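Local coordinates for ATP-dependent 6-phosphofructokinase isozyme 2 (Escherichia coli, PDB 3UMO), which catalyses the ATP-dependent phosphorylation of fructose 6-phosphate to fructose 1,6-bisphosphate, the first committing step of glycolysis, working as a magnesium-dependent homodimer that also binds ATP as an allosteric inhibitor, at residues A[57-62]-A[68-73]; A[220-223]-A[229-232]. All blocks are in the same frame, centred on the assembly; numbering follows the deposited sequence.

Contact 1 of 2, residues A[57-62]-A[68-73]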
ATOM      1  N   ALA A  57     -17.057   4.817  34.113  1.00 25.13           N
ATOM      2  CA  ALA A  57     -16.036   3.933  33.549  1.00 26.05           C
ATOM      3  C   ALA A  57     -15.065   3.439  34.617  1.00 24.69           C
ATOM      4  O   ALA A  57     -14.350   4.232  35.230  1.00 24.61           O
ATOM      5  CB  ALA A  57     -15.278   4.637  32.437  1.00 24.17           C
ATOM      6  N   ILE A  58     -15.025   2.124  34.817  1.00 22.74           N
ATOM      7  CA  ILE A  58     -14.082   1.515  35.752  1.00 23.40           C
ATOM      8  C   ILE A  58     -12.918   0.960  34.940  1.00 19.54           C
ATOM      9  O   ILE A  58     -13.139   0.251  33.958  1.00 22.60           O
ATOM     10  CB  ILE A  58     -14.739   0.358  36.540  1.00 22.41           C
ATOM     11  CG1 ILE A  58     -16.019   0.833  37.234  1.00 25.27           C
ATOM     12  CG2 ILE A  58     -13.759  -0.235  37.552  1.00 26.75           C
ATOM     13  CD1 ILE A  58     -16.845  -0.296  37.841  1.00 28.85           C
ATOM     14  N   PHE A  59     -11.691   1.290  35.338  1.00 22.93           N
ATOM     15  CA  PHE A  59     -10.502   0.830  34.614  1.00 21.05           C
ATOM     16  C   PHE A  59      -9.215   1.048  35.407  1.00 25.16           C
ATOM     17  O   PHE A  59      -9.155   1.920  36.277  1.00 25.62           O
ATOM     18  CB  PHE A  59     -10.392   1.511  33.233  1.00 19.41           C
ATOM     19  CG  PHE A  59     -10.302   3.013  33.294  1.00 22.80           C
ATOM     20  CD1 PHE A  59      -9.066   3.646  33.341  1.00 21.50           C
ATOM     21  CD2 PHE A  59     -11.454   3.793  33.283  1.00 27.55           C
ATOM     22  CE1 PHE A  59      -8.975   5.036  33.396  1.00 24.71           C
ATOM     23  CE2 PHE A  59     -11.375   5.184  33.335  1.00 28.72           C
ATOM     24  CZ  PHE A  59     -10.132   5.807  33.392  1.00 24.91           C
ATOM     25  N   PRO A  60      -8.180   0.243  35.110  1.00 19.46           N
ATOM     26  CA  PRO A  60      -6.859   0.478  35.693  1.00 20.68           C
ATOM     27  C   PRO A  60      -6.153   1.600  34.945  1.00 23.91           C
ATOM     28  O   PRO A  60      -6.247   1.684  33.715  1.00 24.33           O
ATOM     29  CB  PRO A  60      -6.131  -0.846  35.448  1.00 21.47           C
ATOM     30  CG  PRO A  60      -6.754  -1.383  34.189  1.00 24.73           C
ATOM     31  CD  PRO A  60      -8.204  -0.957  34.248  1.00 22.55           C
ATOM     32  N   ALA A  61      -5.455   2.452  35.683  1.00 24.22           N
ATOM     33  CA  ALA A  61      -4.675   3.518  35.077  1.00 25.58           C
ATOM     34  C   ALA A  61      -3.295   3.554  35.721  1.00 24.76           C
ATOM     35  O   ALA A  61      -3.164   3.407  36.938  1.00 26.67           O
ATOM     36  CB  ALA A  61      -5.378   4.849  35.253  1.00 24.44           C
ATOM     37  N   GLY A  62      -2.268   3.759  34.904  1.00 26.52           N
ATOM     38  CA  GLY A  62      -0.906   3.766  35.407  1.00 26.11           C
ATOM     39  C   GLY A  62      -0.034   4.815  34.751  1.00 24.44           C
ATOM     40  O   GLY A  62      -0.124   5.051  33.545  1.00 23.79           O
ATOM     41  N   HIS A  68      -3.279  11.182  32.185  1.00 29.43           N
ATOM     42  CA  HIS A  68      -3.817  11.968  31.086  1.00 30.34           C
ATOM     43  C   HIS A  68      -5.136  11.380  30.610  1.00 25.89           C
ATOM     44  O   HIS A  68      -6.067  12.113  30.281  1.00 27.99           O
ATOM     45  CB  HIS A  68      -2.822  12.060  29.927  1.00 27.72           C
ATOM     46  CG  HIS A  68      -3.118  13.176  28.976  1.00 28.95           C
ATOM     47  ND1 HIS A  68      -3.300  14.475  29.393  1.00 41.40           N
ATOM     48  CD2 HIS A  68      -3.279  13.186  27.631  1.00 32.30           C
ATOM     49  CE1 HIS A  68      -3.553  15.241  28.347  1.00 43.89           C
ATOM     50  NE2 HIS A  68      -3.547  14.483  27.265  1.00 37.93           N
ATOM     51  N   LEU A  69      -5.205  10.051  30.568  1.00 25.99           N
ATOM     52  CA  LEU A  69      -6.443   9.354  30.231  1.00 22.55           C
ATOM     53  C   LEU A  69      -7.577   9.777  31.170  1.00 28.60           C
ATOM     54  O   LEU A  69      -8.685  10.105  30.725  1.00 25.86           O
ATOM     55  CB  LEU A  69      -6.233   7.835  30.305  1.00 23.16           C
ATOM     56  CG  LEU A  69      -7.472   6.948  30.134  1.00 23.40           C
ATOM     57  CD1 LEU A  69      -8.099   7.179  28.772  1.00 25.13           C
ATOM     58  CD2 LEU A  69      -7.117   5.475  30.306  1.00 26.90           C
ATOM     59  N   VAL A  70      -7.286   9.777  32.467  1.00 27.30           N
ATOM     60  CA  VAL A  70      -8.256  10.178  33.480  1.00 24.78           C
ATOM     61  C   VAL A  70      -8.673  11.634  33.291  1.00 26.56           C
ATOM     62  O   VAL A  70      -9.852  11.980  33.412  1.00 29.72           O
ATOM     63  CB  VAL A  70      -7.686   9.967  34.895  1.00 24.38           C
ATOM     64  CG1 VAL A  70      -8.599  10.581  35.952  1.00 30.55           C
ATOM     65  CG2 VAL A  70      -7.495   8.474  35.158  1.00 21.75           C
ATOM     66  N   SER A  71      -7.698  12.479  32.979  1.00 27.12           N
ATOM     67  CA  SER A  71      -7.953  13.905  32.783  1.00 29.30           C
ATOM     68  C   SER A  71      -8.823  14.178  31.558  1.00 29.56           C
ATOM     69  O   SER A  71      -9.668  15.078  31.573  1.00 33.11           O
ATOM     70  CB  SER A  71      -6.634  14.670  32.672  1.00 37.33           C
ATOM     71  OG  SER A  71      -6.856  16.011  32.270  1.00 53.20           O
ATOM     72  N   LEU A  72      -8.604  13.411  30.493  1.00 27.02           N
ATOM     73  CA  LEU A  72      -9.386  13.568  29.274  1.00 28.61           C
ATOM     74  C   LEU A  72     -10.844  13.228  29.529  1.00 27.41           C
ATOM     75  O   LEU A  72     -11.741  13.901  29.024  1.00 29.79           O
ATOM     76  CB  LEU A  72      -8.831  12.688  28.153  1.00 28.41           C
ATOM     77  CG  LEU A  72      -7.524  13.170  27.523  1.00 33.39           C
ATOM     78  CD1 LEU A  72      -7.012  12.154  26.517  1.00 41.88           C
ATOM     79  CD2 LEU A  72      -7.714  14.535  26.866  1.00 36.64           C
ATOM     80  N   LEU A  73     -11.078  12.179  30.317  1.00 23.96           N
ATOM     81  CA  LEU A  73     -12.442  11.758  30.624  1.00 27.17           C
ATOM     82  C   LEU A  73     -13.138  12.771  31.526  1.00 27.70           C
ATOM     83  O   LEU A  73     -14.344  13.000  31.399  1.00 30.92           O
ATOM     84  CB  LEU A  73     -12.455  10.357  31.245  1.00 27.37           C
ATOM     85  CG  LEU A  73     -12.084   9.267  30.236  1.00 25.27           C
ATOM     86  CD1 LEU A  73     -11.842   7.927  30.926  1.00 25.32           C
ATOM     87  CD2 LEU A  73     -13.172   9.139  29.180  1.00 23.85           C
TER
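Phe-59 reaches from its strand into the angle between Leu-69 and Leu-73, side chains one helical turn apart, in the first half of a beta-alpha-beta crossover made of strand 55-61, helix 63-75 and strand 80-84. The two leucines come to meet the ring from the opposite direction and divide its far end between them. Leu-69 brings CD2 to within 3.6 Å of CE1 of Phe-59, while CD1 of Leu-73 sits 3.7 Å from CZ of the same ring and equally near CE2. Val-70 lies between them along the helix, and its CG2 approaches CE1 and CZ of Phe-59 at a slant. Ala-61 makes a lighter contact with the same methyl, its CB lying 4.2 Å from CG2 of Val-70. The ring is brought there by a chi1 of 60°, which sets CG between the backbone N and the carbonyl carbon, and the ring plane is turned about perpendicular to the plane of CA, CB and CG (chi2 92°). An alanine at Phe-59 is likely to leave both leucine methyls without their shared partner and open a gap between strand and helix. The short segments of strand and helix run 144° apart in direction, their axes 9.8 Å from each other at the closest, a spacing bridged by apolar side chains. Farther out, Ile-42 of helix 40-50, a residue of the substrate site, packs on Phe-59 and on both leucines, and Val-80 and Thr-82 of the next strand also touch the ring. Within the helix, Leu-73 N bonds to Leu-69 O at 3.2 Å, which sets the spacing of the two leucines.

Contact 2 of 2, residues A[220-223]-A[229-232]. With ATP (adenosine-5'-triphosphate), chain E.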
ATOM      1  N   ARG A 220     -29.993 -12.235  25.663  1.00 24.15           N
ATOM      2  CA  ARG A 220     -30.108 -11.568  24.378  1.00 25.82           C
ATOM      3  C   ARG A 220     -28.775 -11.619  23.650  1.00 21.83           C
ATOM      4  O   ARG A 220     -27.723 -11.385  24.245  1.00 28.06           O
ATOM      5  CB  ARG A 220     -30.513 -10.111  24.580  1.00 26.52           C
ATOM      6  CG  ARG A 220     -31.721  -9.914  25.488  1.00 29.43           C
ATOM      7  CD  ARG A 220     -31.892  -8.441  25.838  1.00 35.88           C
ATOM      8  NE  ARG A 220     -32.911  -8.246  26.867  1.00 37.42           N
ATOM      9  CZ  ARG A 220     -32.702  -8.415  28.169  1.00 44.49           C
ATOM     10  NH1 ARG A 220     -31.507  -8.789  28.614  1.00 34.00           N
ATOM     11  NH2 ARG A 220     -33.690  -8.216  29.030  1.00 47.28           N
ATOM     12  N   VAL A 221     -28.829 -11.929  22.361  1.00 20.89           N
ATOM     13  CA  VAL A 221     -27.644 -11.917  21.520  1.00 17.59           C
ATOM     14  C   VAL A 221     -27.918 -10.973  20.365  1.00 20.23           C
ATOM     15  O   VAL A 221     -28.891 -11.143  19.625  1.00 21.92           O
ATOM     16  CB  VAL A 221     -27.311 -13.319  20.968  1.00 23.42           C
ATOM     17  CG1 VAL A 221     -26.167 -13.236  19.952  1.00 24.29           C
ATOM     18  CG2 VAL A 221     -26.952 -14.261  22.105  1.00 23.13           C
ATOM     19  N   VAL A 222     -27.088  -9.954  20.226  1.00 18.22           N
ATOM     20  CA  VAL A 222     -27.203  -9.088  19.070  1.00 16.56           C
ATOM     21  C   VAL A 222     -25.952  -9.261  18.231  1.00 17.48           C
ATOM     22  O   VAL A 222     -24.866  -8.852  18.638  1.00 23.42           O
ATOM     23  CB  VAL A 222     -27.394  -7.612  19.478  1.00 17.36           C
ATOM     24  CG1 VAL A 222     -27.433  -6.711  18.241  1.00 19.36           C
ATOM     25  CG2 VAL A 222     -28.678  -7.464  20.283  1.00 24.72           C
ATOM     26  N   VAL A 223     -26.100  -9.896  17.074  1.00 17.49           N
ATOM     27  CA  VAL A 223     -24.974 -10.052  16.171  1.00 18.86           C
ATOM     28  C   VAL A 223     -24.909  -8.825  15.274  1.00 18.78           C
ATOM     29  O   VAL A 223     -25.800  -8.587  14.460  1.00 17.76           O
ATOM     30  CB  VAL A 223     -25.103 -11.297  15.291  1.00 19.25           C
ATOM     31  CG1 VAL A 223     -23.805 -11.515  14.515  1.00 17.10           C
ATOM     32  CG2 VAL A 223     -25.428 -12.517  16.141  1.00 23.86           C
ATOM     33  N   GLY A 229     -26.272  -3.901   9.383  1.00 15.45           N
ATOM     34  CA  GLY A 229     -27.015  -3.624  10.597  1.00 14.96           C
ATOM     35  C   GLY A 229     -26.794  -4.660  11.679  1.00 17.45           C
ATOM     36  O   GLY A 229     -25.666  -4.916  12.093  1.00 16.50           O
ATOM     37  N   ALA A 230     -27.876  -5.261  12.157  1.00 16.22           N
ATOM     38  CA  ALA A 230     -27.734  -6.235  13.226  1.00 16.57           C
ATOM     39  C   ALA A 230     -28.883  -7.222  13.275  1.00 18.17           C
ATOM     40  O   ALA A 230     -29.999  -6.944  12.819  1.00 20.25           O
ATOM     41  CB  ALA A 230     -27.566  -5.534  14.575  1.00 16.64           C
ATOM     42  N   LEU A 231     -28.594  -8.388  13.839  1.00 17.59           N
ATOM     43  CA  LEU A 231     -29.627  -9.383  14.093  1.00 19.96           C
ATOM     44  C   LEU A 231     -29.735  -9.581  15.601  1.00 20.96           C
ATOM     45  O   LEU A 231     -28.759  -9.950  16.260  1.00 26.00           O
ATOM     46  CB  LEU A 231     -29.281 -10.701  13.408  1.00 23.70           C
ATOM     47  CG  LEU A 231     -30.362 -11.780  13.506  1.00 29.61           C
ATOM     48  CD1 LEU A 231     -31.022 -11.979  12.154  1.00 43.92           C
ATOM     49  CD2 LEU A 231     -29.777 -13.077  14.020  1.00 31.82           C
ATOM     50  N   GLY A 232     -30.921  -9.326  16.145  1.00 19.99           N
ATOM     51  CA  GLY A 232     -31.152  -9.455  17.571  1.00 22.22           C
ATOM     52  C   GLY A 232     -32.001 -10.675  17.864  1.00 24.20           C
ATOM     53  O   GLY A 232     -33.027 -10.899  17.218  1.00 23.28           O
TER
HETATM   54  PG  ATP E 313     -16.020  -2.224  16.026  1.00 17.63           P
HETATM   55  O1G ATP E 313     -15.785  -2.782  17.386  1.00 16.36           O
HETATM   56  O2G ATP E 313     -16.002  -0.710  16.217  1.00 15.88           O
HETATM   57  O3G ATP E 313     -15.007  -2.656  15.023  1.00 19.75           O
HETATM   58  PB  ATP E 313     -17.996  -4.043  15.470  1.00 18.74           P
HETATM   59  O1B ATP E 313     -17.171  -4.885  14.450  1.00 16.74           O
HETATM   60  O2B ATP E 313     -18.107  -4.684  16.870  1.00 17.93           O
HETATM   61  O3B ATP E 313     -17.472  -2.539  15.559  1.00 15.99           O
HETATM   62  PA  ATP E 313     -20.106  -3.547  13.576  1.00 17.07           P
HETATM   63  O1A ATP E 313     -19.037  -3.430  12.530  1.00 16.55           O
HETATM   64  O2A ATP E 313     -21.202  -4.552  13.216  1.00 17.17           O
HETATM   65  O3A ATP E 313     -19.494  -3.912  14.956  1.00 14.62           O
HETATM   66  O5' ATP E 313     -20.715  -2.075  13.805  1.00 18.61           O
HETATM   67  C5' ATP E 313     -21.843  -1.921  14.596  1.00 20.38           C
HETATM   68  C4' ATP E 313     -22.963  -1.174  14.026  1.00 17.33           C
HETATM   69  O4' ATP E 313     -22.438   0.028  13.422  1.00 15.49           O
HETATM   70  C3' ATP E 313     -23.596  -1.878  12.900  1.00 19.31           C
HETATM   71  O3' ATP E 313     -24.541  -2.784  13.330  1.00 17.19           O
HETATM   72  C2' ATP E 313     -24.166  -0.774  12.107  1.00 20.59           C
HETATM   73  O2' ATP E 313     -25.280  -0.274  12.726  1.00 19.73           O
HETATM   74  C1' ATP E 313     -23.095   0.244  12.195  1.00 15.43           C
HETATM   75  N9  ATP E 313     -22.149   0.129  11.087  1.00 16.36           N
HETATM   76  C8  ATP E 313     -20.951  -0.483  11.124  1.00 19.83           C
HETATM   77  N7  ATP E 313     -20.392  -0.367   9.894  1.00 17.30           N
HETATM   78  C5  ATP E 313     -21.234   0.313   9.089  1.00 18.10           C
HETATM   79  C6  ATP E 313     -21.178   0.723   7.752  1.00 21.70           C
HETATM   80  N6  ATP E 313     -19.990   0.409   6.891  1.00 19.59           N
HETATM   81  N1  ATP E 313     -22.221   1.406   7.248  1.00 16.90           N
HETATM   82  C2  ATP E 313     -23.296   1.696   8.000  1.00 17.83           C
HETATM   83  N3  ATP E 313     -23.372   1.319   9.279  1.00 17.78           N
HETATM   84  C4  ATP E 313     -22.363   0.635   9.847  1.00 17.97           C
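The beta hairpin of strands 221-224 and 230-233 is held here by a reciprocal pair of backbone hydrogen bonds between Val-223 and Leu-231. Val-223 N donates to Leu-231 O over 2.8 Å, and Leu-231 N returns a bond of 2.9 Å to Val-223 O; the second is the straighter, 168° at the hydrogen against 148°. Next along, Val-222 faces Gly-232 in a non-hydrogen-bonded pair whose CA atoms stand 4.2 Å apart. The carbonyl of Leu-231 serves twice, since Val-222 CA also directs its hydrogen at Leu-231 O from 3.3 Å.

Side chains add to the backbone grip on the face that carries Val-222. Its CG1, anti to the backbone N (chi1 177°), comes within 3.9 Å of Ala-230 CB, while CG2 rests over the CA of Gly-232. From helices 254-267 and 272-286, Met-262 and Val-276 pack on Val-222, Met-258 and Val-280 on Ala-230. Val-223, on the other face, meets Val-205 of helix 204-214.

Such a hairpin, with strand 238-241 alongside as a third antiparallel strand, illustrates how the ribokinase fold brings polar atoms to its nucleotide: Ser-224 OG, at the strand's end, and Gly-226 N, in the connection, are also hydrogen-bonded to ATP. Gly-229 stands at the foot of the second strand in a backbone conformation in which a side chain would collide with the carbonyl oxygen of the residue before. Its own carbonyl oxygen is turned to the nucleotide and accepts a hydrogen bond of 2.7 Å from O3' of the ATP ribose.

In the fold
Contact 1 (57-62 with 68-73) closes before contact 2 (220-223 with 229-232) opens along the chain. Their centres lie 30 Å apart, on opposite sides of the chain's centre, and their nearest atoms remain about 19 Å from each other. Both belong to the one ribokinase-family fold: contact 1 covers a strand of the six-stranded parallel sheet with its following helix, close to Ile-42 and Leu-13 of the substrate site, whereas contact 2 pairs strands next to the far edge of the same parallel sheet, strand 221-224 bonding to strand 183-184. The example thus sets crossover packing beside hairpin pairing: one contact lies near the substrate-binding residues, the other carries part of the ATP site.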